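Beta-1,3-glucanosyltransferase (Rhizomucor miehei CAU432, PDB 4WTP) is a carbohydrate-active enzyme of the glycosyl hydrolase family 17 type, built as a single chain folded into a parallel beta/alpha barrel. Local coordinates at residues N111-I116 against K153-P158; N147-V152 against K178-L183; N78-A83 against I94-W99; F59-P64 against G280-D285. One frame throughout, in Å; residues are numbered along the deposited sequence.

Contact 1 (N111-I116 against K153-P158); sequences NALKNI and KELVAP
Lys114 meets Leu155 through carbon alone, and the shortest sound polar bond here is internal to segment 153-158, from Ala157 N to Lys153 O at 2.8 Å. CE of Lys114 lies 3.8 Å from both CD1 and CD2 of Leu155, the two chains crossing at about a right angle. No hydrogen bond joins segment 111-116 to 153-158. A lysine suits this exposed side because its extended chain lays methylenes over a leucine while carrying NZ out beyond them. Beneath it the contact turns purely apolar. Leu113 has CG anti to the backbone N (chi1 176°), which sends its branched end across to the other helix, where CD2 sits 3.9 Å from CG1 of Val156 and 4.1 Å from CD1 of Leu155. CD1 of Leu113 also reaches the same valine methyl, so CG1 of Val156 is touched by both. Compact, beta-branched Val156 fits this buried level, and Leu155 spans the step from it to the surface. Helices 104-119 and 142-156 thus lie as neighbours in the outer layer of the barrel, with Leu155 also resting on Met110 and Leu117, and Val156 reaching inward to Val163 of strand 163-167.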
loop_
_atom_site.group_PDB
_atom_site.type_symbol
_atom_site.label_atom_id
_atom_site.label_comp_id
_atom_site.label_asym_id
_atom_site.label_seq_id
_atom_site.Cartn_x
_atom_site.Cartn_y
_atom_site.Cartn_z
ATOM N N ASN A 111 16.405 -9.545 8.944
ATOM C CA ASN A 111 17.230 -8.945 9.997
ATOM C C ASN A 111 16.743 -7.558 10.387
ATOM O O ASN A 111 16.757 -7.184 11.578
ATOM C CB ASN A 111 18.703 -8.885 9.560
ATOM C CG ASN A 111 19.315 -10.260 9.392
ATOM O OD1 ASN A 111 18.981 -11.198 10.121
ATOM N ND2 ASN A 111 20.230 -10.388 8.428
ATOM N N ALA A 112 16.326 -6.764 9.408
ATOM C CA ALA A 112 15.777 -5.435 9.697
ATOM C C ALA A 112 14.534 -5.561 10.574
ATOM O O ALA A 112 14.336 -4.749 11.498
ATOM C CB ALA A 112 15.412 -4.705 8.413
ATOM N N LEU A 113 13.722 -6.583 10.304
ATOM C CA LEU A 113 12.523 -6.829 11.073
ATOM C C LEU A 113 12.935 -7.182 12.507
ATOM O O LEU A 113 12.347 -6.677 13.472
ATOM C CB LEU A 113 11.741 -7.974 10.450
ATOM C CG LEU A 113 10.491 -8.378 11.244
ATOM C CD1 LEU A 113 9.508 -7.233 11.472
ATOM C CD2 LEU A 113 9.769 -9.528 10.567
ATOM N N LYS A 114 13.898 -8.096 12.659
ATOM C CA LYS A 114 14.389 -8.469 13.991
ATOM C C LYS A 114 14.859 -7.231 14.747
ATOM O O LYS A 114 14.592 -7.114 15.941
ATOM C CB LYS A 114 15.499 -9.531 13.886
ATOM C CG LYS A 114 14.962 -10.910 13.530
ATOM C CD LYS A 114 16.060 -11.922 13.242
ATOM C CE LYS A 114 15.460 -13.272 12.881
ATOM N NZ LYS A 114 16.503 -14.202 12.368
ATOM N N ASN A 115 15.556 -6.337 14.075
ATOM C CA ASN A 115 15.995 -5.083 14.699
ATOM C C ASN A 115 14.858 -4.205 15.163
ATOM O O ASN A 115 14.880 -3.673 16.276
ATOM C CB ASN A 115 16.872 -4.266 13.751
ATOM C CG ASN A 115 18.258 -4.855 13.562
ATOM O OD1 ASN A 115 18.729 -5.661 14.364
ATOM N ND2 ASN A 115 18.911 -4.473 12.466
ATOM N N ILE A 116 13.840 -4.061 14.316
ATOM C CA ILE A 116 12.666 -3.305 14.695
ATOM C C ILE A 116 12.022 -3.949 15.922
ATOM O O ILE A 116 11.608 -3.229 16.870
ATOM C CB ILE A 116 11.678 -3.208 13.511
ATOM C CG1 ILE A 116 12.201 -2.168 12.522
ATOM C CG2 ILE A 116 10.284 -2.832 13.994
ATOM C CD1 ILE A 116 11.759 -2.417 11.111
ATOM N N LYS A 153 6.221 -14.912 10.065
ATOM C CA LYS A 153 5.103 -15.062 10.984
ATOM C C LYS A 153 5.555 -15.506 12.379
ATOM O O LYS A 153 5.059 -15.002 13.387
ATOM C CB LYS A 153 4.015 -16.001 10.427
ATOM C CG LYS A 153 2.813 -16.079 11.352
ATOM C CD LYS A 153 1.557 -16.632 10.698
ATOM C CE LYS A 153 0.449 -16.701 11.737
ATOM N NZ LYS A 153 -0.730 -17.477 11.266
ATOM N N GLU A 154 6.520 -16.417 12.430
ATOM C CA GLU A 154 7.038 -16.901 13.713
ATOM C C GLU A 154 7.694 -15.787 14.518
ATOM O O GLU A 154 7.701 -15.829 15.744
ATOM C CB GLU A 154 7.998 -18.062 13.481
ATOM C CG GLU A 154 7.313 -19.326 12.975
ATOM C CD GLU A 154 8.285 -20.353 12.425
ATOM O OE1 GLU A 154 9.511 -20.104 12.452
ATOM O OE2 GLU A 154 7.827 -21.428 11.975
ATOM N N LEU A 155 8.223 -14.782 13.829
ATOM C CA LEU A 155 8.816 -13.620 14.452
ATOM C C LEU A 155 7.821 -12.624 15.015
ATOM O O LEU A 155 8.047 -12.028 16.071
ATOM C CB LEU A 155 9.764 -12.886 13.483
ATOM C CG LEU A 155 11.049 -13.598 13.054
ATOM C CD1 LEU A 155 11.751 -12.802 11.970
ATOM C CD2 LEU A 155 11.977 -13.890 14.229
ATOM N N VAL A 156 6.722 -12.424 14.297
ATOM C CA VAL A 156 5.796 -11.360 14.660
ATOM C C VAL A 156 4.506 -11.801 15.340
ATOM O O VAL A 156 3.861 -10.994 16.016
ATOM C CB VAL A 156 5.427 -10.460 13.463
ATOM C CG1 VAL A 156 6.669 -9.783 12.921
ATOM C CG2 VAL A 156 4.685 -11.250 12.390
ATOM N N ALA A 157 4.146 -13.066 15.160
ATOM C CA ALA A 157 2.944 -13.607 15.812
ATOM C C ALA A 157 2.951 -13.354 17.325
ATOM O O ALA A 157 1.901 -13.040 17.885
ATOM C CB ALA A 157 2.739 -15.093 15.484
ATOM N N PRO A 158 4.117 -13.494 17.998
ATOM C CA PRO A 158 4.116 -13.233 19.436
ATOM C C PRO A 158 3.805 -11.791 19.815
ATOM O O PRO A 158 3.491 -11.533 20.968
ATOM C CB PRO A 158 5.542 -13.598 19.862
ATOM C CG PRO A 158 5.992 -14.589 18.850
ATOM C CD PRO A 158 5.389 -14.107 17.574
#

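Contact 2 (N147-V152 against K178-L183); sequences NYIKQV and KELDFL
Glu179 and Ile149 give up the most surface in this contact, and they meet largely through carbon. CG2 of Ile149 lies 3.8 Å from the backbone O of Glu179 and 3.9 Å from its CB, a touch that brings the aliphatic base of the glutamate against the helix. With chi1 at -64°, CG2 stands anti to the backbone N of Ile149, facing Glu179, while CG1 takes the other direction and carries CD1 to within 3.8 Å of CD2 of Leu180. One isoleucine therefore spans two successive residues of the loop, a task for which its two unequal branches are well suited. Lys150 runs beside Glu179, both chains pointing the same way, and OE1 of Glu179 passes 3.8 Å from CB of Lys150. No salt bridge follows: Lys150 bends at chi3 and chi4, leaving its NZ 5.7 Å from OE1 of Glu179. The opposite charges may still attract weakly at this partly exposed side. Below it, buried Leu180 packs on Thr165, and its carbonyl O accepts a bond from Lys217 NZ. Segment 178-183 runs from just after helix 174-177 into strand 182-186, and helix 142-156 lies against it while Ile149 also rests on Val130 of strand 125-132 and Val163 of strand 163-167.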
loop_
_atom_site.group_PDB
_atom_site.type_symbol
_atom_site.label_atom_id
_atom_site.label_comp_id
_atom_site.label_asym_id
_atom_site.label_seq_id
_atom_site.Cartn_x
_atom_site.Cartn_y
_atom_site.Cartn_z
ATOM N N ASN A 147 7.575 -20.415 2.455
ATOM C CA ASN A 147 8.501 -20.710 3.550
ATOM C C ASN A 147 9.008 -19.449 4.261
ATOM O O ASN A 147 9.129 -19.422 5.499
ATOM C CB ASN A 147 9.663 -21.525 3.007
ATOM C CG ASN A 147 9.233 -22.921 2.579
ATOM O OD1 ASN A 147 8.130 -23.379 2.910
ATOM N ND2 ASN A 147 10.087 -23.591 1.821
ATOM N N TYR A 148 9.309 -18.403 3.489
ATOM C CA TYR A 148 9.803 -17.172 4.063
ATOM C C TYR A 148 8.695 -16.522 4.915
ATOM O O TYR A 148 8.956 -16.049 6.040
ATOM C CB TYR A 148 10.231 -16.238 2.936
ATOM C CG TYR A 148 10.842 -14.942 3.386
ATOM C CD1 TYR A 148 12.126 -14.904 3.899
ATOM C CD2 TYR A 148 10.138 -13.749 3.292
ATOM C CE1 TYR A 148 12.713 -13.703 4.281
ATOM C CE2 TYR A 148 10.702 -12.553 3.698
ATOM C CZ TYR A 148 11.993 -12.534 4.175
ATOM O OH TYR A 148 12.531 -11.338 4.549
ATOM N N ILE A 149 7.467 -16.518 4.397
ATOM C CA ILE A 149 6.335 -15.987 5.154
ATOM C C ILE A 149 6.168 -16.720 6.476
ATOM O O ILE A 149 5.944 -16.100 7.529
ATOM C CB ILE A 149 5.022 -16.026 4.325
ATOM C CG1 ILE A 149 5.157 -15.111 3.109
ATOM C CG2 ILE A 149 3.818 -15.683 5.213
ATOM C CD1 ILE A 149 4.132 -15.358 2.014
ATOM N N LYS A 150 6.255 -18.045 6.423
ATOM C CA LYS A 150 6.145 -18.858 7.630
ATOM C C LYS A 150 7.184 -18.404 8.679
ATOM O O LYS A 150 6.864 -18.254 9.870
ATOM C CB LYS A 150 6.337 -20.337 7.261
ATOM C CG LYS A 150 6.291 -21.328 8.416
ATOM C CD LYS A 150 6.098 -22.750 7.896
ATOM C CE LYS A 150 6.672 -22.961 6.492
ATOM N NZ LYS A 150 8.096 -23.397 6.472
ATOM N N GLN A 151 8.431 -18.203 8.240
ATOM C CA GLN A 151 9.516 -17.733 9.122
ATOM C C GLN A 151 9.253 -16.330 9.679
ATOM O O GLN A 151 9.484 -16.056 10.852
ATOM C CB GLN A 151 10.859 -17.783 8.394
ATOM C CG GLN A 151 11.324 -19.205 8.109
ATOM C CD GLN A 151 12.334 -19.304 6.977
ATOM O OE1 GLN A 151 12.683 -18.308 6.334
ATOM N NE2 GLN A 151 12.814 -20.519 6.725
ATOM N N VAL A 152 8.734 -15.423 8.853
ATOM C CA VAL A 152 8.384 -14.091 9.311
ATOM C C VAL A 152 7.248 -14.113 10.342
ATOM O O VAL A 152 7.310 -13.422 11.381
ATOM C CB VAL A 152 8.056 -13.159 8.121
ATOM C CG1 VAL A 152 7.508 -11.839 8.616
ATOM C CG2 VAL A 152 9.304 -12.955 7.264
ATOM N N LYS A 178 -1.946 -20.323 2.065
ATOM C CA LYS A 178 -1.986 -21.123 3.305
ATOM C C LYS A 178 -1.182 -20.525 4.473
ATOM O O LYS A 178 -1.536 -20.729 5.639
ATOM C CB LYS A 178 -1.495 -22.547 3.011
ATOM C CG LYS A 178 -2.492 -23.388 2.245
ATOM C CD LYS A 178 -2.053 -24.841 2.100
ATOM C CE LYS A 178 -3.155 -25.655 1.447
ATOM N NZ LYS A 178 -4.495 -25.263 1.969
ATOM N N GLU A 179 -0.109 -19.792 4.167
ATOM C CA GLU A 179 0.747 -19.257 5.215
ATOM C C GLU A 179 0.299 -17.882 5.710
ATOM O O GLU A 179 0.823 -17.412 6.712
ATOM C CB GLU A 179 2.207 -19.206 4.752
ATOM C CG GLU A 179 2.799 -20.558 4.349
ATOM C CD GLU A 179 2.607 -21.646 5.407
ATOM O OE1 GLU A 179 2.739 -21.339 6.607
ATOM O OE2 GLU A 179 2.318 -22.813 5.048
ATOM N N LEU A 180 -0.630 -17.240 4.985
ATOM C CA LEU A 180 -0.998 -15.861 5.259
ATOM C C LEU A 180 -2.057 -15.773 6.339
ATOM O O LEU A 180 -2.871 -16.693 6.529
ATOM C CB LEU A 180 -1.582 -15.242 3.987
ATOM C CG LEU A 180 -0.729 -15.227 2.741
ATOM C CD1 LEU A 180 -1.466 -14.500 1.613
ATOM C CD2 LEU A 180 0.601 -14.531 3.020
ATOM N N ASP A 181 -2.110 -14.634 7.016
ATOM C CA ASP A 181 -3.284 -14.289 7.802
ATOM C C ASP A 181 -4.353 -13.598 6.938
ATOM O O ASP A 181 -5.546 -13.842 7.117
ATOM C CB ASP A 181 -2.895 -13.405 8.983
ATOM C CG ASP A 181 -2.010 -14.121 9.984
ATOM O OD1 ASP A 181 -2.376 -15.244 10.379
ATOM O OD2 ASP A 181 -0.959 -13.585 10.352
ATOM N N PHE A 182 -3.915 -12.750 6.010
ATOM C CA PHE A 182 -4.820 -12.120 5.058
ATOM C C PHE A 182 -4.076 -11.815 3.762
ATOM O O PHE A 182 -2.845 -11.831 3.705
ATOM C CB PHE A 182 -5.501 -10.857 5.630
ATOM C CG PHE A 182 -4.545 -9.765 6.045
ATOM C CD1 PHE A 182 -3.817 -9.845 7.229
ATOM C CD2 PHE A 182 -4.351 -8.655 5.226
ATOM C CE1 PHE A 182 -2.935 -8.829 7.594
ATOM C CE2 PHE A 182 -3.502 -7.624 5.602
ATOM C CZ PHE A 182 -2.776 -7.719 6.777
ATOM N N LEU A 183 -4.837 -11.517 2.709
ATOM C CA LEU A 183 -4.277 -11.217 1.396
ATOM C C LEU A 183 -4.417 -9.737 1.129
ATOM O O LEU A 183 -5.388 -9.115 1.581
ATOM C CB LEU A 183 -5.056 -11.972 0.328
ATOM C CG LEU A 183 -5.000 -13.501 0.255
ATOM C CD1 LEU A 183 -5.704 -14.152 1.428
ATOM C CD2 LEU A 183 -5.566 -13.995 -1.055
#

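Contact 3 (N78-A83 against I94-W99); sequences NQASLA and IYLGMW
Ala80 and Ala83 face Leu96 and Ile94 with no flat group between them; the planar side chains of the two segments serve other places. The Tyr95 ring projects from the opposite side of the strand to Ile94 and Leu96, into the barrel, where it touches Arg68, Arg70 and Asp126 and its OH bonds to Tyr38 OH and Lys220 NZ. Trp99, past the strand end, lies against Ala73 and Arg137 and ties NE1 to Asp101 OD2. The amide of Gln79 is held at both ends, NE2 by Val76 O and OE1 by weak bonds from Phe72 N and Ala73 N, which probably steadies the start of the helix against the preceding loop. This is the helix-to-strand packing of a beta-alpha-beta crossover: strand 68-71, helix 79-90, then strand 93-98 parallel to the first. Small alanines suit the inner face of the helix because they let its backbone come close, 6.7 Å from CA of Ala80 to CA of Leu96. CB of Ala80 touches CD2 of Leu96 at 4.0 Å. Tighter is CB of Ala83 against CD1 of Ile94, 3.5 Å, an approach made possible by chi1 of -168°, which sets CG1 of Ile94 opposite its backbone N and aims the long branch at the helix. Leu96 and Ile94 both continue onto Val125 of strand 125-132, while Ala83 is backed by Met55 of helix 52-62.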
loop_
_atom_site.group_PDB
_atom_site.type_symbol
_atom_site.label_atom_id
_atom_site.label_comp_id
_atom_site.label_asym_id
_atom_site.label_seq_id
_atom_site.Cartn_x
_atom_site.Cartn_y
_atom_site.Cartn_z
ATOM N N ASN A 78 15.910 3.728 6.763
ATOM C CA ASN A 78 15.436 3.452 8.145
ATOM C C ASN A 78 13.974 3.888 8.340
ATOM O O ASN A 78 13.582 4.367 9.404
ATOM C CB ASN A 78 16.347 4.144 9.173
ATOM C CG ASN A 78 16.199 3.567 10.570
ATOM O OD1 ASN A 78 15.936 2.383 10.729
ATOM N ND2 ASN A 78 16.390 4.401 11.587
ATOM N N GLN A 79 13.175 3.732 7.275
ATOM C CA GLN A 79 11.855 4.342 7.206
ATOM C C GLN A 79 10.840 3.719 8.166
ATOM O O GLN A 79 9.966 4.423 8.650
ATOM C CB GLN A 79 11.315 4.333 5.766
ATOM C CG GLN A 79 10.895 2.952 5.268
ATOM C CD GLN A 79 10.555 2.946 3.782
ATOM O OE1 GLN A 79 9.382 2.853 3.411
ATOM N NE2 GLN A 79 11.572 3.039 2.925
ATOM N N ALA A 80 10.988 2.419 8.431
ATOM C CA ALA A 80 10.053 1.776 9.368
ATOM C C ALA A 80 10.185 2.332 10.800
ATOM O O ALA A 80 9.192 2.676 11.433
ATOM C CB ALA A 80 10.188 0.269 9.334
ATOM N N SER A 81 11.419 2.426 11.301
ATOM C CA SER A 81 11.658 3.005 12.643
ATOM C C SER A 81 11.207 4.471 12.742
ATOM O O SER A 81 10.503 4.871 13.692
ATOM C CB SER A 81 13.143 2.900 13.017
ATOM O OG SER A 81 13.417 3.501 14.284
ATOM N N LEU A 82 11.521 5.252 11.704
ATOM C CA LEU A 82 11.058 6.650 11.654
ATOM C C LEU A 82 9.533 6.784 11.609
ATOM O O LEU A 82 8.938 7.570 12.361
ATOM C CB LEU A 82 11.670 7.388 10.464
ATOM C CG LEU A 82 12.902 8.258 10.735
ATOM C CD1 LEU A 82 13.967 7.496 11.508
ATOM C CD2 LEU A 82 13.451 8.828 9.439
ATOM N N ALA A 83 8.896 5.964 10.760
ATOM C CA ALA A 83 7.437 6.027 10.621
ATOM C C ALA A 83 6.681 5.540 11.868
ATOM O O ALA A 83 5.629 6.067 12.224
ATOM C CB ALA A 83 7.010 5.256 9.386
ATOM N N ILE A 94 -0.198 1.987 11.471
ATOM C CA ILE A 94 0.709 1.734 10.347
ATOM C C ILE A 94 0.665 0.292 9.859
ATOM O O ILE A 94 0.579 -0.641 10.661
ATOM C CB ILE A 94 2.168 2.161 10.693
ATOM C CG1 ILE A 94 3.054 2.171 9.458
ATOM C CG2 ILE A 94 2.769 1.345 11.836
ATOM C CD1 ILE A 94 4.367 2.933 9.656
ATOM N N TYR A 95 0.784 0.086 8.544
ATOM C CA TYR A 95 1.132 -1.225 7.975
ATOM C C TYR A 95 2.590 -1.121 7.581
ATOM O O TYR A 95 2.992 -0.184 6.866
ATOM C CB TYR A 95 0.328 -1.526 6.701
ATOM C CG TYR A 95 -1.039 -2.119 6.941
ATOM C CD1 TYR A 95 -2.092 -1.354 7.454
ATOM C CD2 TYR A 95 -1.287 -3.453 6.613
ATOM C CE1 TYR A 95 -3.360 -1.920 7.655
ATOM C CE2 TYR A 95 -2.524 -4.016 6.795
ATOM C CZ TYR A 95 -3.535 -3.264 7.348
ATOM O OH TYR A 95 -4.782 -3.824 7.503
ATOM N N LEU A 96 3.403 -2.065 8.047
ATOM C CA LEU A 96 4.811 -2.110 7.659
ATOM C C LEU A 96 5.028 -3.084 6.514
ATOM O O LEU A 96 4.740 -4.276 6.610
ATOM C CB LEU A 96 5.651 -2.574 8.853
ATOM C CG LEU A 96 5.734 -1.678 10.080
ATOM C CD1 LEU A 96 6.608 -2.296 11.177
ATOM C CD2 LEU A 96 6.298 -0.327 9.688
ATOM N N GLY A 97 5.563 -2.576 5.401
ATOM C CA GLY A 97 5.898 -3.418 4.260
ATOM C C GLY A 97 7.358 -3.819 4.332
ATOM O O GLY A 97 8.216 -3.005 4.750
ATOM N N MET A 98 7.619 -5.058 3.927
ATOM C CA MET A 98 8.962 -5.567 3.681
ATOM C C MET A 98 9.180 -5.554 2.187
ATOM O O MET A 98 8.304 -5.981 1.419
ATOM C CB MET A 98 9.100 -7.012 4.178
ATOM C CG MET A 98 8.776 -7.209 5.660
ATOM S SD MET A 98 8.908 -8.926 6.261
ATOM C CE MET A 98 10.715 -9.116 6.344
ATOM N N TRP A 99 10.336 -5.054 1.758
ATOM C CA TRP A 99 10.641 -4.994 0.335
ATOM C C TRP A 99 11.596 -6.076 -0.073
ATOM O O TRP A 99 12.811 -5.952 0.135
ATOM C CB TRP A 99 11.162 -3.617 -0.096
ATOM C CG TRP A 99 11.177 -3.573 -1.587
ATOM C CD1 TRP A 99 12.245 -3.811 -2.428
ATOM C CD2 TRP A 99 10.025 -3.429 -2.441
ATOM N NE1 TRP A 99 11.842 -3.767 -3.739
ATOM C CE2 TRP A 99 10.511 -3.546 -3.809
ATOM C CE3 TRP A 99 8.680 -3.203 -2.213
ATOM C CZ2 TRP A 99 9.661 -3.429 -4.892
ATOM C CZ3 TRP A 99 7.833 -3.081 -3.305
ATOM C CH2 TRP A 99 8.315 -3.175 -4.613
#

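Contact 4 (F59-P64 against G280-D285); sequences FNVLKP and GVLGSD
Leu282 reaches across to helix 52-62 with its two methyls divided between two partners: CD1 lies 3.8 Å from CD2 of Leu62, and CD2 lies 3.8 Å from CG1 of Val61. In both pairs the side chains slide past each other in opposite directions, and the distances are the same; what differs is the burial. On the inner side Leu62 and Leu282 are both buried, and Leu62 is backed by Val69 of strand 68-71 and by Ala266. With the CA atoms of Leu62 and Leu282 8.9 Å apart, long branched chains suit the place, since their methyls reach across. The chi2 of Leu282 is 104°, off the usual staggered angles, and both methyls meet the helix in this rotation. The solvent side belongs to Val61. This valine is partly exposed, and one methyl, CG1, set anti to the backbone N at chi1 164°, makes the touch. A short apolar residue serves such a margin, shielding the leucine without projecting far into solvent. Backbone bonds of Leu282 to Ala266 and Asp268, together with the bond from Gly280 N to Asp268 OD1, probably steady the loop that offers the leucine. With no hydrogen bond or charge pair between them and 102 Å² buried in all, the two segments meet by apolar packing without directional bonds, an adhesion that rests on shape and the exclusion of water where an early helix of the barrel meets the loop after its last strand.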
loop_
_atom_site.group_PDB
_atom_site.type_symbol
_atom_site.label_atom_id
_atom_site.label_comp_id
_atom_site.label_asym_id
_atom_site.label_seq_id
_atom_site.Cartn_x
_atom_site.Cartn_y
_atom_site.Cartn_z
ATOM N N PHE A 59 2.589 13.482 7.870
ATOM C CA PHE A 59 1.476 12.762 8.465
ATOM C C PHE A 59 0.392 13.666 8.995
ATOM O O PHE A 59 -0.786 13.325 8.915
ATOM C CB PHE A 59 1.963 11.786 9.518
ATOM C CG PHE A 59 2.822 10.700 8.987
ATOM C CD1 PHE A 59 3.015 10.538 7.612
ATOM C CD2 PHE A 59 3.467 9.823 9.865
ATOM C CE1 PHE A 59 3.826 9.535 7.124
ATOM C CE2 PHE A 59 4.280 8.807 9.376
ATOM C CZ PHE A 59 4.466 8.656 8.007
ATOM N N ASN A 60 0.778 14.837 9.533
ATOM C CA ASN A 60 -0.222 15.809 9.933
ATOM C C ASN A 60 -1.024 16.323 8.765
ATOM O O ASN A 60 -2.207 16.616 8.899
ATOM C CB ASN A 60 0.417 16.974 10.741
ATOM C CG ASN A 60 0.479 16.687 12.227
ATOM O OD1 ASN A 60 -0.353 15.950 12.755
ATOM N ND2 ASN A 60 1.483 17.237 12.895
ATOM N N VAL A 61 -0.370 16.441 7.599
ATOM C CA VAL A 61 -1.099 16.831 6.386
ATOM C C VAL A 61 -2.178 15.796 6.034
ATOM O O VAL A 61 -3.246 16.137 5.550
ATOM C CB VAL A 61 -0.149 17.126 5.196
ATOM C CG1 VAL A 61 -0.895 17.132 3.866
ATOM C CG2 VAL A 61 0.612 18.435 5.438
ATOM N N LEU A 62 -1.858 14.526 6.314
ATOM C CA LEU A 62 -2.776 13.406 6.030
ATOM C C LEU A 62 -3.816 13.159 7.127
ATOM O O LEU A 62 -4.906 12.630 6.868
ATOM C CB LEU A 62 -1.997 12.102 5.809
ATOM C CG LEU A 62 -1.014 12.123 4.652
ATOM C CD1 LEU A 62 -0.270 10.795 4.594
ATOM C CD2 LEU A 62 -1.677 12.396 3.300
ATOM N N LYS A 63 -3.509 13.613 8.351
ATOM C CA LYS A 63 -4.321 13.325 9.524
ATOM C C LYS A 63 -5.799 13.727 9.434
ATOM O O LYS A 63 -6.644 13.027 9.981
ATOM C CB LYS A 63 -3.625 13.917 10.758
ATOM C CG LYS A 63 -4.158 13.413 12.074
ATOM C CD LYS A 63 -3.175 13.710 13.200
ATOM C CE LYS A 63 -3.839 13.497 14.540
ATOM N NZ LYS A 63 -2.810 13.697 15.580
ATOM N N PRO A 64 -6.137 14.851 8.738
ATOM C CA PRO A 64 -7.557 15.139 8.562
ATOM C C PRO A 64 -8.316 14.170 7.672
ATOM O O PRO A 64 -9.536 14.223 7.666
ATOM C CB PRO A 64 -7.568 16.544 7.920
ATOM C CG PRO A 64 -6.243 17.126 8.305
ATOM C CD PRO A 64 -5.282 15.974 8.283
ATOM N N GLY A 280 -0.352 11.104 -6.455
ATOM C CA GLY A 280 -0.707 11.584 -5.134
ATOM C C GLY A 280 -2.138 12.055 -5.049
ATOM O O GLY A 280 -2.715 12.563 -6.022
ATOM N N VAL A 281 -2.695 11.917 -3.849
ATOM C CA VAL A 281 -3.927 12.620 -3.466
ATOM C C VAL A 281 -3.610 14.111 -3.272
ATOM O O VAL A 281 -4.423 14.963 -3.605
ATOM C CB VAL A 281 -4.532 12.007 -2.186
ATOM C CG1 VAL A 281 -5.715 12.827 -1.710
ATOM C CG2 VAL A 281 -4.960 10.553 -2.437
ATOM N N LEU A 282 -2.425 14.351 -2.715
ATOM C CA LEU A 282 -1.895 15.708 -2.531
ATOM C C LEU A 282 -0.643 15.898 -3.389
ATOM O O LEU A 282 -0.057 14.936 -3.910
ATOM C CB LEU A 282 -1.615 15.992 -1.046
ATOM C CG LEU A 282 -2.886 16.059 -0.182
ATOM C CD1 LEU A 282 -3.070 14.810 0.660
ATOM C CD2 LEU A 282 -2.972 17.310 0.646
ATOM N N GLY A 283 -0.240 17.156 -3.535
ATOM C CA GLY A 283 0.906 17.486 -4.371
ATOM C C GLY A 283 2.252 17.106 -3.755
ATOM O O GLY A 283 2.348 16.789 -2.575
ATOM N N SER A 284 3.315 17.133 -4.566
ATOM C CA SER A 284 4.665 16.815 -4.079
ATOM C C SER A 284 5.135 17.792 -3.007
ATOM O O SER A 284 5.962 17.429 -2.175
ATOM C CB SER A 284 5.678 16.822 -5.215
ATOM O OG SER A 284 5.808 18.115 -5.780
ATOM N N ASP A 285 4.606 19.021 -3.006
ATOM C CA ASP A 285 4.985 19.993 -1.987
ATOM C C ASP A 285 4.005 19.997 -0.811
ATOM O O ASP A 285 3.991 20.927 0.003
ATOM C CB ASP A 285 5.225 21.398 -2.609
ATOM C CG ASP A 285 3.946 22.121 -3.001
ATOM O OD1 ASP A 285 2.807 21.651 -2.810
ATOM O OD2 ASP A 285 4.070 23.261 -3.523
#

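Contacts 3 and 4 are buried, contact 3 fully so: all four of its touching residues are enclosed where helix 79-90 meets strand 93-98, and its chemistry is purely aliphatic. Contacts 1 and 2 are partly buried, lie farther out, 20 and 18 Å from the chain centre to their own centres, and share helix 142-156; toward solvent, lysine and glutamate carbons join the packing, and Lys153 NZ to Asp181 OD1, a 2.9 Å salt bridge, connects the two. Ile116 of contact 1 and Ala80 of contact 3 touch, as do Tyr148 of contact 2 and Met98 of contact 3. Contact 4, equally apolar, lies about 32 Å from contact 2 between centres and encloses the other three along the chain.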